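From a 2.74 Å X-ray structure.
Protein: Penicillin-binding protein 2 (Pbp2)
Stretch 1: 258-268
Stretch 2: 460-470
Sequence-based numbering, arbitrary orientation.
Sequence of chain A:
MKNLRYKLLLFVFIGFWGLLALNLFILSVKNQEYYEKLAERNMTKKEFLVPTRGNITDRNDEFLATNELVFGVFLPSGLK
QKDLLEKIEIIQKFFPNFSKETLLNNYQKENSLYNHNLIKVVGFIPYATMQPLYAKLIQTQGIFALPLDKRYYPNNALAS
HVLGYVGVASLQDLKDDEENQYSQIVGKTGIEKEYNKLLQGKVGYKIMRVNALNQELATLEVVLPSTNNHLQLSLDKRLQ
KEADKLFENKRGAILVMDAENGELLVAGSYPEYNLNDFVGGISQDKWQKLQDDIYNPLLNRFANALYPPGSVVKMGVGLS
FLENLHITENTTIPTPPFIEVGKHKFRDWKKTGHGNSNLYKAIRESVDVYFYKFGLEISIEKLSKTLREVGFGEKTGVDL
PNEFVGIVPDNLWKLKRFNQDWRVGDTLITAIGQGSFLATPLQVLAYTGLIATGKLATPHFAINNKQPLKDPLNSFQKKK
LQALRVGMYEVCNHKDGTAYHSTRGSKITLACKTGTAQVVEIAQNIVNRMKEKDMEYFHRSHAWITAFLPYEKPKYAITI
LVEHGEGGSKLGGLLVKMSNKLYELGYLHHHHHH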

ATOM      1  N   ASP A 258      27.746  12.247  -2.009  1.00 34.16           N
ATOM      2  CA  ASP A 258      28.368  12.904  -0.860  1.00 35.10           C
ATOM      3  C   ASP A 258      29.671  12.170  -0.537  1.00 34.24           C
ATOM      4  O   ASP A 258      29.652  11.064  -0.003  1.00 30.80           O
ATOM      5  CB  ASP A 258      27.399  12.844   0.323  1.00 36.96           C
ATOM      6  CG  ASP A 258      27.870  13.636   1.521  1.00 40.93           C
ATOM      7  OD1 ASP A 258      29.100  13.726   1.719  1.00 48.90           O
ATOM      8  OD2 ASP A 258      27.006  14.144   2.287  1.00 40.32           O
ATOM      9  N   ALA A 259      30.796  12.797  -0.858  1.00 36.59           N
ATOM     10  CA  ALA A 259      32.108  12.150  -0.774  1.00 40.75           C
ATOM     11  C   ALA A 259      32.667  11.986   0.653  1.00 42.99           C
ATOM     12  O   ALA A 259      33.758  11.415   0.839  1.00 43.44           O
ATOM     13  CB  ALA A 259      33.110  12.910  -1.640  1.00 42.29           C
ATOM     14  N   GLU A 260      31.926  12.483   1.650  1.00 44.53           N
ATOM     15  CA  GLU A 260      32.319  12.374   3.064  1.00 44.14           C
ATOM     16  C   GLU A 260      31.706  11.184   3.795  1.00 41.20           C
ATOM     17  O   GLU A 260      32.247  10.759   4.817  1.00 42.30           O
ATOM     18  CB  GLU A 260      31.945  13.648   3.826  1.00 48.29           C
ATOM     19  CG  GLU A 260      32.719  14.882   3.387  1.00 53.41           C
ATOM     20  CD  GLU A 260      32.229  16.158   4.035  1.00 54.91           C
ATOM     21  OE1 GLU A 260      30.994  16.389   4.039  1.00 61.41           O
ATOM     22  OE2 GLU A 260      33.090  16.922   4.523  1.00 54.83           O
ATOM     23  N   ASN A 261      30.575  10.671   3.300  1.00 38.45           N
ATOM     24  CA  ASN A 261      29.909   9.496   3.904  1.00 35.59           C
ATOM     25  C   ASN A 261      29.386   8.433   2.928  1.00 33.64           C
ATOM     26  O   ASN A 261      29.021   7.334   3.351  1.00 33.96           O
ATOM     27  CB  ASN A 261      28.750   9.951   4.788  1.00 35.71           C
ATOM     28  CG  ASN A 261      27.667  10.691   4.017  1.00 35.16           C
ATOM     29  OD1 ASN A 261      27.475  10.485   2.823  1.00 33.96           O
ATOM     30  ND2 ASN A 261      26.950  11.548   4.707  1.00 35.56           N
ATOM     31  N   GLY A 262      29.301   8.768   1.647  1.00 31.56           N
ATOM     32  CA  GLY A 262      28.946   7.782   0.622  1.00 32.72           C
ATOM     33  C   GLY A 262      27.496   7.760   0.188  1.00 31.51           C
ATOM     34  O   GLY A 262      27.067   6.838  -0.494  1.00 29.76           O
ATOM     35  N   GLU A 263      26.733   8.771   0.586  1.00 32.13           N
ATOM     36  CA  GLU A 263      25.331   8.836   0.222  1.00 33.28           C
ATOM     37  C   GLU A 263      25.195   9.141  -1.276  1.00 31.45           C
ATOM     38  O   GLU A 263      25.851  10.041  -1.802  1.00 31.15           O
ATOM     39  CB  GLU A 263      24.589   9.876   1.071  1.00 37.26           C
ATOM     40  CG  GLU A 263      24.276   9.411   2.488  1.00 41.44           C
ATOM     41  CD  GLU A 263      23.462  10.410   3.309  1.00 44.41           C
ATOM     42  OE1 GLU A 263      23.331  11.586   2.889  1.00 45.37           O
ATOM     43  OE2 GLU A 263      22.950   9.999   4.382  1.00 46.37           O
ATOM     44  N   LEU A 264      24.351   8.367  -1.953  1.00 28.90           N
ATOM     45  CA  LEU A 264      24.037   8.610  -3.347  1.00 29.07           C
ATOM     46  C   LEU A 264      22.784   9.496  -3.457  1.00 29.20           C
ATOM     47  O   LEU A 264      21.692   9.132  -3.018  1.00 29.59           O
ATOM     48  CB  LEU A 264      23.830   7.291  -4.082  1.00 28.88           C
ATOM     49  CG  LEU A 264      25.085   6.422  -4.115  1.00 29.46           C
ATOM     50  CD1 LEU A 264      24.745   5.030  -4.586  1.00 29.35           C
ATOM     51  CD2 LEU A 264      26.179   7.033  -4.984  1.00 29.13           C
ATOM     52  N   LEU A 265      22.963  10.678  -4.027  1.00 28.89           N
ATOM     53  CA  LEU A 265      21.874  11.589  -4.246  1.00 29.04           C
ATOM     54  C   LEU A 265      21.251  11.339  -5.619  1.00 28.40           C
ATOM     55  O   LEU A 265      20.071  11.555  -5.805  1.00 26.69           O
ATOM     56  CB  LEU A 265      22.361  13.034  -4.127  1.00 31.10           C
ATOM     57  CG  LEU A 265      23.032  13.467  -2.808  1.00 33.21           C
ATOM     58  CD1 LEU A 265      23.544  14.905  -2.865  1.00 33.54           C
ATOM     59  CD2 LEU A 265      22.088  13.316  -1.634  1.00 33.86           C
ATOM     60  N   VAL A 266      22.056  10.899  -6.578  1.00 29.66           N
ATOM     61  CA  VAL A 266      21.560  10.461  -7.877  1.00 30.38           C
ATOM     62  C   VAL A 266      22.166   9.110  -8.237  1.00 30.98           C
ATOM     63  O   VAL A 266      23.282   8.793  -7.843  1.00 34.32           O
ATOM     64  CB  VAL A 266      21.927  11.471  -8.970  1.00 31.87           C
ATOM     65  CG1 VAL A 266      21.427  11.014 -10.324  1.00 31.20           C
ATOM     66  CG2 VAL A 266      21.355  12.841  -8.629  1.00 33.17           C
ATOM     67  N   ALA A 267      21.398   8.320  -8.982  1.00 31.80           N
ATOM     68  CA  ALA A 267      21.837   7.068  -9.601  1.00 30.07           C
ATOM     69  C   ALA A 267      20.883   6.763 -10.764  1.00 30.44           C
ATOM     70  O   ALA A 267      19.837   6.103 -10.610  1.00 33.90           O
ATOM     71  CB  ALA A 267      21.849   5.939  -8.596  1.00 28.96           C
ATOM     72  N   GLY A 268      21.234   7.278 -11.931  1.00 29.03           N
ATOM     73  CA  GLY A 268      20.445   7.037 -13.111  1.00 30.07           C
ATOM     74  C   GLY A 268      21.059   5.994 -14.005  1.00 29.84           C
ATOM     75  O   GLY A 268      22.269   5.958 -14.167  1.00 30.53           O
ATOM     76  N   HIS A 460      26.127   4.266  -1.030  1.00 34.34           N
ATOM     77  CA  HIS A 460      24.979   3.540  -0.512  1.00 33.54           C
ATOM     78  C   HIS A 460      23.757   4.383  -0.706  1.00 31.42           C
ATOM     79  O   HIS A 460      23.876   5.552  -0.996  1.00 30.98           O
ATOM     80  CB  HIS A 460      25.166   3.127   0.961  1.00 34.41           C
ATOM     81  CG  HIS A 460      25.390   4.270   1.894  1.00 35.75           C
ATOM     82  ND1 HIS A 460      26.614   4.886   2.036  1.00 37.14           N
ATOM     83  CD2 HIS A 460      24.552   4.892   2.757  1.00 35.86           C
ATOM     84  CE1 HIS A 460      26.513   5.854   2.931  1.00 38.33           C
ATOM     85  NE2 HIS A 460      25.272   5.873   3.389  1.00 36.78           N
ATOM     86  N   PHE A 461      22.592   3.755  -0.596  1.00 31.61           N
ATOM     87  CA  PHE A 461      21.304   4.416  -0.790  1.00 30.62           C
ATOM     88  C   PHE A 461      20.540   4.573   0.526  1.00 32.54           C
ATOM     89  O   PHE A 461      19.832   5.555   0.722  1.00 36.67           O
ATOM     90  CB  PHE A 461      20.445   3.626  -1.765  1.00 29.00           C
ATOM     91  CG  PHE A 461      20.935   3.682  -3.183  1.00 28.73           C
ATOM     92  CD1 PHE A 461      20.638   4.763  -3.996  1.00 28.51           C
ATOM     93  CD2 PHE A 461      21.695   2.651  -3.702  1.00 28.32           C
ATOM     94  CE1 PHE A 461      21.073   4.810  -5.300  1.00 28.19           C
ATOM     95  CE2 PHE A 461      22.137   2.686  -5.005  1.00 28.12           C
ATOM     96  CZ  PHE A 461      21.828   3.769  -5.802  1.00 28.64           C
ATOM     97  N   ALA A 462      20.659   3.606   1.426  1.00 31.14           N
ATOM     98  CA  ALA A 462      19.924   3.643   2.677  1.00 30.80           C
ATOM     99  C   ALA A 462      20.571   4.608   3.688  1.00 33.14           C
ATOM    100  O   ALA A 462      21.664   4.348   4.198  1.00 32.71           O
ATOM    101  CB  ALA A 462      19.836   2.243   3.259  1.00 30.01           C
ATOM    102  N   ILE A 463      19.883   5.706   4.000  1.00 34.40           N
ATOM    103  CA  ILE A 463      20.449   6.721   4.887  1.00 36.56           C
ATOM    104  C   ILE A 463      20.860   6.134   6.218  1.00 37.66           C
ATOM    105  O   ILE A 463      21.879   6.514   6.758  1.00 38.18           O
ATOM    106  CB  ILE A 463      19.495   7.918   5.100  1.00 38.00           C
ATOM    107  CG1 ILE A 463      19.452   8.763   3.823  1.00 38.22           C
ATOM    108  CG2 ILE A 463      19.973   8.786   6.264  1.00 37.60           C
ATOM    109  CD1 ILE A 463      18.535   9.968   3.871  1.00 37.78           C
ATOM    110  N   ASN A 464      20.080   5.191   6.732  1.00 42.95           N
ATOM    111  CA  ASN A 464      20.397   4.526   8.007  1.00 46.84           C
ATOM    112  C   ASN A 464      21.444   3.405   7.851  1.00 46.90           C
ATOM    113  O   ASN A 464      21.580   2.552   8.715  1.00 50.45           O
ATOM    114  CB  ASN A 464      19.115   4.026   8.714  1.00 52.91           C
ATOM    115  CG  ASN A 464      18.202   3.190   7.802  1.00 60.29           C
ATOM    116  OD1 ASN A 464      18.371   3.143   6.584  1.00 68.47           O
ATOM    117  ND2 ASN A 464      17.182   2.575   8.398  1.00 62.15           N
ATOM    118  N   ASN A 465      22.202   3.428   6.757  1.00 47.90           N
ATOM    119  CA  ASN A 465      23.358   2.540   6.557  1.00 49.54           C
ATOM    120  C   ASN A 465      24.676   3.274   6.836  1.00 50.85           C
ATOM    121  O   ASN A 465      25.360   3.687   5.911  1.00 41.56           O
ATOM    122  CB  ASN A 465      23.358   2.036   5.114  1.00 51.46           C
ATOM    123  CG  ASN A 465      23.948   0.645   4.955  1.00 51.25           C
ATOM    124  OD1 ASN A 465      24.542   0.061   5.866  1.00 49.90           O
ATOM    125  ND2 ASN A 465      23.760   0.099   3.767  1.00 51.37           N
ATOM    126  N   LYS A 466      25.024   3.423   8.116  1.00 63.09           N
ATOM    127  CA  LYS A 466      26.264   4.101   8.543  1.00 65.13           C
ATOM    128  C   LYS A 466      27.484   3.359   8.005  1.00 61.42           C
ATOM    129  O   LYS A 466      27.955   2.382   8.586  1.00 62.19           O
ATOM    130  CB  LYS A 466      26.346   4.171  10.071  1.00 77.14           C
ATOM    131  CG  LYS A 466      27.681   4.679  10.638  1.00 91.03           C
ATOM    132  CD  LYS A 466      27.893   4.213  12.079  1.00 96.28           C
ATOM    133  CE  LYS A 466      29.146   4.794  12.710  1.00 94.49           C
ATOM    134  NZ  LYS A 466      29.228   4.404  14.148  1.00 94.91           N
ATOM    135  N   GLN A 467      27.991   3.836   6.885  1.00 59.97           N
ATOM    136  CA  GLN A 467      29.131   3.212   6.239  1.00 64.50           C
ATOM    137  C   GLN A 467      30.381   4.026   6.538  1.00 61.24           C
ATOM    138  O   GLN A 467      30.567   5.095   5.949  1.00 66.23           O
ATOM    139  CB  GLN A 467      28.902   3.159   4.723  1.00 72.55           C
ATOM    140  CG  GLN A 467      27.944   2.075   4.257  1.00 77.80           C
ATOM    141  CD  GLN A 467      28.326   0.715   4.819  1.00 82.76           C
ATOM    142  OE1 GLN A 467      27.673   0.210   5.724  1.00 96.19           O
ATOM    143  NE2 GLN A 467      29.415   0.137   4.315  1.00 77.10           N
ATOM    144  N   PRO A 468      31.238   3.543   7.458  1.00 51.98           N
ATOM    145  CA  PRO A 468      32.447   4.302   7.748  1.00 50.60           C
ATOM    146  C   PRO A 468      33.338   4.436   6.527  1.00 51.88           C
ATOM    147  O   PRO A 468      33.351   3.560   5.666  1.00 50.47           O
ATOM    148  CB  PRO A 468      33.148   3.494   8.847  1.00 48.80           C
ATOM    149  CG  PRO A 468      32.513   2.161   8.831  1.00 50.28           C
ATOM    150  CD  PRO A 468      31.125   2.344   8.296  1.00 51.12           C
ATOM    151  N   LEU A 469      34.050   5.555   6.451  1.00 55.25           N
ATOM    152  CA  LEU A 469      35.007   5.782   5.390  1.00 53.62           C
ATOM    153  C   LEU A 469      36.151   4.806   5.547  1.00 52.62           C
ATOM    154  O   LEU A 469      36.414   4.319   6.642  1.00 48.42           O
ATOM    155  CB  LEU A 469      35.547   7.207   5.440  1.00 54.93           C
ATOM    156  CG  LEU A 469      34.562   8.312   5.101  1.00 58.10           C
ATOM    157  CD1 LEU A 469      35.240   9.664   5.268  1.00 60.33           C
ATOM    158  CD2 LEU A 469      34.038   8.140   3.681  1.00 60.26           C
ATOM    159  N   LYS A 470      36.824   4.533   4.433  1.00 55.22           N
ATOM    160  CA  LYS A 470      37.980   3.647   4.412  1.00 58.59           C
ATOM    161  C   LYS A 470      39.245   4.411   4.049  1.00 58.64           C
ATOM    162  O   LYS A 470      39.212   5.345   3.237  1.00 57.01           O
ATOM    163  CB  LYS A 470      37.748   2.538   3.399  1.00 58.78           C
ATOM    164  CG  LYS A 470      36.483   1.772   3.661  1.00 59.92           C
ATOM    165  CD  LYS A 470      36.048   1.018   2.436  1.00 65.90           C
ATOM    166  CE  LYS A 470      35.017  -0.023   2.819  1.00 74.33           C
ATOM    167  NZ  LYS A 470      34.744  -0.937   1.678  1.00 81.90           N
TER
HETATM  168  O   HOH W   1      31.058   5.363   3.228  1.00 30.93           O

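The most unusual feature of this contact is the close approach of a ring carbon to a backbone oxygen: CE1 of His460 lies 2.9 Å from the carbonyl O of Asn261, which sits at the ring edge, near its plane. An imidazole suits this place because the carbon between its two nitrogens is polarised and can face an oxygen. The ring reaches it with chi1 in the p well; although the CA-to-CB bond of His460 points away from the first stretch, the end of the side chain comes back to it, and one ring face is covered by CA of Glu263.

Beside the ring, a single beta bridge pairs Glu263 with His460. The backbone N of His460 donates to O of Gly262 at 2.8 Å, and N of Leu264 donates to O of His460 at 3.0 Å, so His460 uses both of its backbone polar groups on the residues flanking Glu263. Gly262 has positive phi (98°), and a CB here would be jammed against the preceding carbonyl O and would lie only 3.2 Å from ND1 of His460; glycine answers both constraints.

The loop presenting these groups is braced internally. Asp258 accepts from N of Glu260 through OD1 (3.1 Å) and from N of Gly262 through its backbone O (2.8 Å), while N of Asp258 donates to O of Glu263 (2.9 Å). With chi1 in the p well, Asn261 brings OD1 to 2.9 Å from N of Glu263, capturing that amide within its own stretch. The side chain of Glu263 starts away from the second stretch, but OE2 ends 3.7 Å from CG2 of Ile463.

Beyond the bridge the contact stays buried but becomes apolar. Leu264 points toward the second stretch and sets CD1 over one face of the Phe461 ring, 3.6 Å from the centroid and 20° off the normal, a CH-pi contact. CB of Ala267 meets the ring edge, 3.5 Å from CZ of Phe461; its small methyl fits there while the leucine covers the face.

Near Asn261 the packing is more open. Leu469 brings CD1 to 3.2 Å from O of Glu260, and its CD2 lies 4.3 Å from N of Asn261. A water spans the stretches, 2.8 Å from O of Asn261 and 2.8 Å from O of Gln467, and can donate to either carbonyl; the two carbonyl oxygens, both acceptors, are 3.8 Å apart, and the water sits within hydrogen-bonding distance of each. In all, 513 Å² is buried, summed over both sides, with His460 contributing the largest share.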